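Local coordinates for protein MlnE (Bacillus amyloliquefaciens subsp. plantarum, PDB 5D2E) that provides an NADP-binding, B-type ketoreductase at the N terminus of a macrolactin assembly-line polyketide synthase, where it probably reduces keto groups of the growing chain, at residues Gly286-Glu291 with Ala479-Phe484; Leu400-Met405 with Asp486-Ser491; Pro59-Cys64 with Asp112-Val117. All coordinates share one frame; numbering follows the deposited sequence.

Contact 1 of 3, residues Gly286-Glu291 with Ala479-Phe484; sequences GYLFAE and AGLAAF
The ring of Phe289 is the bump of this contact, reaching from helix 284-296 into a hollow that Leu481 and Phe484, about one turn apart, form on helix 477-488. The methyl CD2 of Leu481 makes the floor. It lies over one face of the ring, 3.9 Å from the centroid of Phe289 and 16° off the normal, a CH-pi contact, and it sits off-centre, nearest to Phe289 CE2. The ring of Phe484 is the end wall. Here Phe289 leads with an edge in a T-shaped stack, its plane at 74° to that of Phe484 and the two ring centroids 5.0 Å apart. The leading atom, Phe289 CE2, stands 3.4 Å from Phe484 CG, so it strikes the wall near its base and not over its middle; Phe484 CB fits in at the same edge, 3.7 Å from Phe289 CE2. CG anti to the backbone N carries the Phe484 ring out toward helix 284-296, and rotation about CB-CG presents its face. Leu288 adds a looser touch beside this, its CD2 lying 4.5 Å from Leu481 CD2.

The short helix axes come no closer than 11.4 Å and cross at -69°, leaving long side chains to span the gap. Phe406, Trp449 and Trp452 of the neighbouring strands also meet Phe289 or Leu288, and Trp452 is an NADP-binding residue. Gly286, already in the helix, may be the last glycine of a Rossmann-type GxGxxG pattern. No hydrogen bond or charge joins the two segments: the union is apolar and buried, resting on van der Waals, CH-pi and edge-to-face contacts.

Contact 2 of 3, residues Leu400-Met405 with Asp486-Ser491; sequences LDFFVM and DSMSRS
Met488 of helix 477-488 lays its thioether against Phe402 and Val404 on strand 402-408, a parallel strand of the Rossmann-type ketoreductase fold. Its CB points toward the strand, and CB and CG serve as the stem that brings the sulfur across. The chain then bends twice, at chi2 (-62°) and chi3 (-72°), which curls the end of the residue over the strand. SD meets the methyl CG2 of Val404 at 3.6 Å, the two side chains reaching toward each other tip to tip. The terminal CE settles between both strand residues, 3.7 Å from Phe402 CB and 3.9 Å from Val404 CG2. It touches the root of the Phe402 side chain, coming obliquely to the ring with CG of Phe402 at 4.0 Å from Met488 CE, and the two side chains run at about a right angle.

Phe403, between the two touching residues, points away from the helix and packs on helix 386-394. Phe268 and Leu445 also touch Met488, extending this apolar layer. Polar groups flank Met488 on both sides in the sequence: Arg490 NE forms a salt bridge with Asp486 OD1 at 3.6 Å. The carbonyl of Asp486 is gripped twice by Ser489: its backbone N lies 3.0 Å from Asp486 O, while Ser489 OG donates to Asp486 O over 2.9 Å, tilted 18° from the carbonyl plane.

Contact 3 of 3, residues Pro59-Cys64 with Asp112-Val117; sequences PILFFC and DALCGV
In the Rossmann-like unit that precedes the NADP-binding one, Leu114 of helix 108-120 packs on Phe63 and Leu61 of strand 60-64. The meeting is carried by a single methyl group. Leu114 CD2 lies 3.8 Å from Phe63 CE1, and CZ of the same Phe63 ring is 4.0 Å from Leu114 CD2; the methyl approaches this corner of the ring obliquely. Leu61 takes a looser part, its CD1 being 4.5 Å from Leu114 CD2.

Two residues apart on an extended strand, Leu61 and Phe63 present their side chains on the same face of the sheet, and the leucine enters from the helix to meet both. Leu114 starts with CG anti to its nitrogen (chi1 -177°), which extends the branch straight out from the helix. Phe63 instead has CG anti to the carbonyl carbon (chi1 -68°), and although its CB does not point directly at the helix, the far end of its ring swings nearer to it. The closest CA atoms, those of Leu61 and Leu114, are 10.7 Å apart, so backbone atoms take no part and no hydrogen bond crosses the gap.

Met158 and Phe162 of helix 141-164 cover Phe63 and Leu61 from a second helix, and Ile128 of the adjoining strand touches both residues. The contact is plain apolar packing away from the cofactor. Helix 108-120 leaves strand 100-103, crosses over strands 84-89 and 60-64, and enters strand 127-133, parallel to them: the beta-alpha-beta crossover of a Rossmann-like fold.

How the contacts relate
From the N terminus, contact 3 comes first and closes a loop of 47 residues within the first Rossmann-like unit, before either of the others opens. Contact 1 then opens at the helix following strand 275-279, and contact 2 opens at strand 402-408. Both close on helix 477-488, contact 1 first, so their loops cross instead of nesting. Thus successive parts of one late helix tie the start of the cofactor-binding fold to a central strand, and the two contact centres are 13 Å apart. Contact 3 lies beyond the chain's centre, 48 Å from contact 1 and 45 Å from contact 2, measured between centres.

Contact 1 of 3, residues Gly286-Glu291 with Ala479-Phe484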
# COMPACT_ATOMS: atom_id res chain seq x y z
N GLY A 286 0.41 6.90 17.64
CA GLY A 286 -0.87 6.46 18.26
C GLY A 286 -1.21 7.27 19.55
O GLY A 286 -2.35 7.70 19.76
N TYR A 287 -0.19 7.41 20.40
CA TYR A 287 -0.33 8.14 21.65
C TYR A 287 -0.42 9.65 21.43
O TYR A 287 -1.17 10.29 22.10
CB TYR A 287 0.80 7.74 22.66
CG TYR A 287 0.54 8.43 23.99
CD1 TYR A 287 -0.52 8.06 24.77
CD2 TYR A 287 1.29 9.54 24.39
CE1 TYR A 287 -0.82 8.72 25.97
CE2 TYR A 287 0.99 10.22 25.58
CZ TYR A 287 -0.07 9.80 26.36
OH TYR A 287 -0.40 10.42 27.54
N LEU A 288 0.30 10.19 20.45
CA LEU A 288 0.29 11.59 20.13
C LEU A 288 -1.13 11.96 19.68
O LEU A 288 -1.68 12.93 20.14
CB LEU A 288 1.25 11.87 19.00
CG LEU A 288 1.35 13.31 18.51
CD1 LEU A 288 2.17 14.03 19.56
CD2 LEU A 288 1.99 13.53 17.16
N PHE A 289 -1.74 11.14 18.83
CA PHE A 289 -3.17 11.31 18.51
C PHE A 289 -4.14 11.06 19.68
O PHE A 289 -5.18 11.75 19.81
CB PHE A 289 -3.57 10.49 17.24
CG PHE A 289 -3.10 11.17 16.00
CD1 PHE A 289 -1.80 11.02 15.54
CD2 PHE A 289 -3.94 12.03 15.32
CE1 PHE A 289 -1.35 11.70 14.41
CE2 PHE A 289 -3.50 12.67 14.18
CZ PHE A 289 -2.20 12.53 13.74
N ALA A 290 -3.84 10.13 20.57
CA ALA A 290 -4.77 9.94 21.70
C ALA A 290 -4.84 11.23 22.56
O ALA A 290 -5.92 11.67 22.92
CB ALA A 290 -4.39 8.75 22.56
N GLU A 291 -3.71 11.86 22.81
CA GLU A 291 -3.72 13.09 23.60
C GLU A 291 -4.46 14.19 22.83
O GLU A 291 -5.23 14.96 23.41
CB GLU A 291 -2.33 13.66 23.85
CG GLU A 291 -1.36 12.84 24.66
CD GLU A 291 -0.06 13.61 24.86
OE1 GLU A 291 0.60 14.06 23.87
OE2 GLU A 291 0.28 13.75 26.04
N ALA A 479 2.58 20.37 13.13
CA ALA A 479 2.33 20.39 11.72
C ALA A 479 1.53 19.12 11.27
O ALA A 479 0.67 19.23 10.40
CB ALA A 479 3.65 20.44 11.03
N GLY A 480 1.87 17.97 11.86
CA GLY A 480 1.30 16.68 11.52
C GLY A 480 -0.12 16.60 12.04
O GLY A 480 -1.02 16.19 11.35
N LEU A 481 -0.32 17.06 13.28
CA LEU A 481 -1.68 17.16 13.82
C LEU A 481 -2.55 18.03 13.01
O LEU A 481 -3.71 17.69 12.73
CB LEU A 481 -1.72 17.65 15.26
CG LEU A 481 -1.13 16.62 16.17
CD1 LEU A 481 -0.85 17.27 17.53
CD2 LEU A 481 -1.98 15.37 16.28
N ALA A 482 -2.01 19.16 12.56
CA ALA A 482 -2.81 20.04 11.76
C ALA A 482 -3.09 19.46 10.33
O ALA A 482 -4.11 19.80 9.71
CB ALA A 482 -2.13 21.36 11.61
N ALA A 483 -2.12 18.73 9.77
CA ALA A 483 -2.32 18.10 8.45
C ALA A 483 -3.47 17.08 8.57
O ALA A 483 -4.31 16.98 7.69
CB ALA A 483 -1.04 17.47 7.96
N PHE A 484 -3.53 16.37 9.68
CA PHE A 484 -4.60 15.45 9.96
C PHE A 484 -5.91 16.18 10.03
O PHE A 484 -6.88 15.81 9.37
CB PHE A 484 -4.35 14.77 11.27
CG PHE A 484 -5.53 14.02 11.79
CD1 PHE A 484 -5.83 12.77 11.31
CD2 PHE A 484 -6.38 14.58 12.76
CE1 PHE A 484 -6.89 12.08 11.76
CE2 PHE A 484 -7.46 13.88 13.21
CZ PHE A 484 -7.72 12.62 12.69

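Contact 2 of 3, residues Leu400-Met405 with Asp486-Ser491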
# COMPACT_ATOMS: atom_id res chain seq x y z
N LEU A 400 -19.52 4.12 12.68
CA LEU A 400 -18.26 4.84 12.72
C LEU A 400 -18.45 6.18 12.04
O LEU A 400 -18.98 6.28 10.93
CB LEU A 400 -17.12 4.06 12.01
CG LEU A 400 -16.83 2.65 12.49
CD1 LEU A 400 -15.67 1.99 11.72
CD2 LEU A 400 -16.50 2.62 13.98
N ASP A 401 -17.95 7.20 12.67
CA ASP A 401 -17.79 8.49 12.04
C ASP A 401 -16.54 8.55 11.18
O ASP A 401 -16.46 9.37 10.27
CB ASP A 401 -17.72 9.58 13.11
CG ASP A 401 -19.08 9.77 13.82
OD1 ASP A 401 -20.08 9.84 13.09
OD2 ASP A 401 -19.21 9.79 15.07
N PHE A 402 -15.53 7.75 11.54
CA PHE A 402 -14.27 7.74 10.78
C PHE A 402 -13.51 6.43 10.96
O PHE A 402 -13.71 5.67 11.97
CB PHE A 402 -13.36 8.97 11.05
CG PHE A 402 -12.93 9.09 12.47
CD1 PHE A 402 -11.89 8.29 12.95
CD2 PHE A 402 -13.62 9.91 13.36
CE1 PHE A 402 -11.47 8.36 14.25
CE2 PHE A 402 -13.21 9.98 14.70
CZ PHE A 402 -12.15 9.19 15.14
N PHE A 403 -12.79 6.09 9.89
CA PHE A 403 -11.89 4.91 9.85
C PHE A 403 -10.68 5.45 9.12
O PHE A 403 -10.75 5.69 7.91
CB PHE A 403 -12.58 3.75 9.08
CG PHE A 403 -11.82 2.44 9.08
CD1 PHE A 403 -10.75 2.25 8.23
CD2 PHE A 403 -12.22 1.37 9.86
CE1 PHE A 403 -10.08 1.04 8.20
CE2 PHE A 403 -11.57 0.14 9.82
CZ PHE A 403 -10.51 -0.03 8.98
N VAL A 404 -9.61 5.70 9.87
CA VAL A 404 -8.44 6.38 9.34
C VAL A 404 -7.22 5.48 9.46
O VAL A 404 -6.94 4.97 10.53
CB VAL A 404 -8.13 7.73 10.03
CG1 VAL A 404 -6.91 8.39 9.40
CG2 VAL A 404 -9.35 8.69 9.95
N MET A 405 -6.59 5.23 8.33
CA MET A 405 -5.40 4.41 8.25
C MET A 405 -4.13 5.31 8.19
O MET A 405 -3.99 6.22 7.35
CB MET A 405 -5.53 3.50 7.04
CG MET A 405 -6.65 2.47 7.23
SD MET A 405 -7.12 1.74 5.65
CE MET A 405 -8.13 3.11 5.12
N ASP A 486 -6.64 19.08 8.73
CA ASP A 486 -7.03 19.54 7.41
C ASP A 486 -7.57 18.37 6.53
O ASP A 486 -8.58 18.49 5.85
CB ASP A 486 -5.83 20.09 6.67
CG ASP A 486 -6.21 20.85 5.39
OD1 ASP A 486 -7.42 20.95 5.04
OD2 ASP A 486 -5.27 21.35 4.73
N SER A 487 -6.83 17.27 6.57
CA SER A 487 -7.16 16.07 5.77
C SER A 487 -8.56 15.61 6.06
O SER A 487 -9.30 15.29 5.16
CB SER A 487 -6.18 14.97 6.10
OG SER A 487 -4.94 15.33 5.56
N MET A 488 -8.95 15.63 7.32
CA MET A 488 -10.24 15.14 7.73
C MET A 488 -11.43 15.99 7.23
O MET A 488 -12.53 15.50 7.20
CB MET A 488 -10.30 15.01 9.25
CG MET A 488 -9.43 13.92 9.84
SD MET A 488 -9.88 12.23 9.29
CE MET A 488 -11.42 12.00 10.17
N SER A 489 -11.17 17.22 6.81
CA SER A 489 -12.22 18.14 6.39
C SER A 489 -12.31 18.12 4.85
O SER A 489 -13.15 18.78 4.26
CB SER A 489 -11.89 19.56 6.90
OG SER A 489 -10.92 20.18 6.03
N ARG A 490 -11.47 17.34 4.20
CA ARG A 490 -11.49 17.31 2.75
C ARG A 490 -12.28 16.12 2.27
O ARG A 490 -12.83 15.39 3.10
CB ARG A 490 -10.10 17.30 2.21
CG ARG A 490 -9.44 18.65 2.44
CD ARG A 490 -8.03 18.65 1.93
NE ARG A 490 -7.74 20.05 1.62
CZ ARG A 490 -7.91 20.62 0.42
NH1 ARG A 490 -8.27 19.90 -0.67
NH2 ARG A 490 -7.65 21.89 0.32
N SER A 491 -12.42 15.96 0.97
CA SER A 491 -13.21 14.85 0.43
C SER A 491 -12.36 13.69 -0.12
O SER A 491 -12.90 12.64 -0.36
CB SER A 491 -14.20 15.32 -0.65
OG SER A 491 -13.46 15.81 -1.74

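Contact 3 of 3, residues Pro59-Cys64 with Asp112-Val117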
# COMPACT_ATOMS: atom_id res chain seq x y z
N PRO A 59 15.10 -13.30 -25.11
CA PRO A 59 14.08 -14.22 -24.63
C PRO A 59 13.06 -13.50 -23.70
O PRO A 59 13.38 -12.54 -23.02
CB PRO A 59 14.87 -15.29 -23.91
CG PRO A 59 16.27 -15.22 -24.52
CD PRO A 59 16.46 -13.76 -24.77
N ILE A 60 11.84 -13.92 -23.85
CA ILE A 60 10.70 -13.48 -23.06
C ILE A 60 10.30 -14.63 -22.10
O ILE A 60 10.21 -15.81 -22.53
CB ILE A 60 9.54 -13.21 -23.99
CG1 ILE A 60 9.90 -12.11 -24.96
CG2 ILE A 60 8.25 -12.93 -23.19
CD1 ILE A 60 8.93 -12.05 -26.14
N LEU A 61 10.06 -14.31 -20.83
CA LEU A 61 9.69 -15.28 -19.82
C LEU A 61 8.32 -14.86 -19.29
O LEU A 61 8.17 -13.75 -18.82
CB LEU A 61 10.73 -15.28 -18.70
CG LEU A 61 10.39 -16.11 -17.50
CD1 LEU A 61 10.24 -17.58 -17.85
CD2 LEU A 61 11.52 -15.94 -16.47
N PHE A 62 7.34 -15.76 -19.35
CA PHE A 62 5.96 -15.47 -19.04
C PHE A 62 5.50 -16.43 -18.02
O PHE A 62 5.54 -17.64 -18.26
CB PHE A 62 5.15 -15.68 -20.36
CG PHE A 62 3.77 -15.03 -20.40
CD1 PHE A 62 2.77 -15.44 -19.56
CD2 PHE A 62 3.50 -14.02 -21.29
CE1 PHE A 62 1.51 -14.88 -19.57
CE2 PHE A 62 2.21 -13.41 -21.32
CZ PHE A 62 1.23 -13.86 -20.44
N PHE A 63 5.00 -15.91 -16.89
CA PHE A 63 4.47 -16.70 -15.80
C PHE A 63 2.95 -16.54 -15.85
O PHE A 63 2.45 -15.40 -15.87
CB PHE A 63 4.95 -16.15 -14.45
CG PHE A 63 6.44 -16.31 -14.17
CD1 PHE A 63 6.96 -17.51 -13.81
CD2 PHE A 63 7.30 -15.22 -14.25
CE1 PHE A 63 8.29 -17.66 -13.53
CE2 PHE A 63 8.66 -15.35 -13.99
CZ PHE A 63 9.15 -16.59 -13.60
N CYS A 64 2.22 -17.66 -15.80
CA CYS A 64 0.75 -17.63 -15.89
C CYS A 64 0.27 -18.79 -15.09
O CYS A 64 0.95 -19.80 -14.98
CB CYS A 64 0.30 -17.73 -17.37
SG CYS A 64 -1.49 -17.33 -17.63
N ASP A 112 14.77 -21.34 -8.26
CA ASP A 112 16.18 -21.69 -8.46
C ASP A 112 16.40 -22.64 -9.55
O ASP A 112 17.34 -22.47 -10.37
CB ASP A 112 16.81 -22.29 -7.19
CG ASP A 112 16.94 -21.30 -6.11
OD1 ASP A 112 17.19 -20.08 -6.35
OD2 ASP A 112 16.79 -21.75 -4.97
N ALA A 113 15.57 -23.70 -9.56
CA ALA A 113 15.61 -24.71 -10.60
C ALA A 113 15.37 -24.10 -11.97
O ALA A 113 16.10 -24.41 -12.91
CB ALA A 113 14.56 -25.77 -10.35
N LEU A 114 14.35 -23.24 -12.08
CA LEU A 114 14.09 -22.54 -13.33
C LEU A 114 15.32 -21.76 -13.80
O LEU A 114 15.66 -21.86 -14.98
CB LEU A 114 12.92 -21.57 -13.21
CG LEU A 114 12.49 -20.81 -14.45
CD1 LEU A 114 11.98 -21.77 -15.54
CD2 LEU A 114 11.42 -19.81 -14.12
N CYS A 115 15.89 -20.93 -12.92
CA CYS A 115 17.09 -20.18 -13.27
C CYS A 115 18.25 -21.13 -13.71
O CYS A 115 18.91 -20.87 -14.68
CB CYS A 115 17.58 -19.34 -12.10
SG CYS A 115 16.45 -18.08 -11.54
N GLY A 116 18.45 -22.20 -12.98
CA GLY A 116 19.51 -23.17 -13.28
C GLY A 116 19.31 -23.78 -14.63
O GLY A 116 20.22 -23.79 -15.47
N VAL A 117 18.09 -24.20 -14.92
CA VAL A 117 17.86 -24.80 -16.21
C VAL A 117 18.03 -23.83 -17.37
O VAL A 117 18.66 -24.16 -18.39
CB VAL A 117 16.47 -25.51 -16.25
CG1 VAL A 117 16.17 -25.96 -17.66
CG2 VAL A 117 16.47 -26.71 -15.31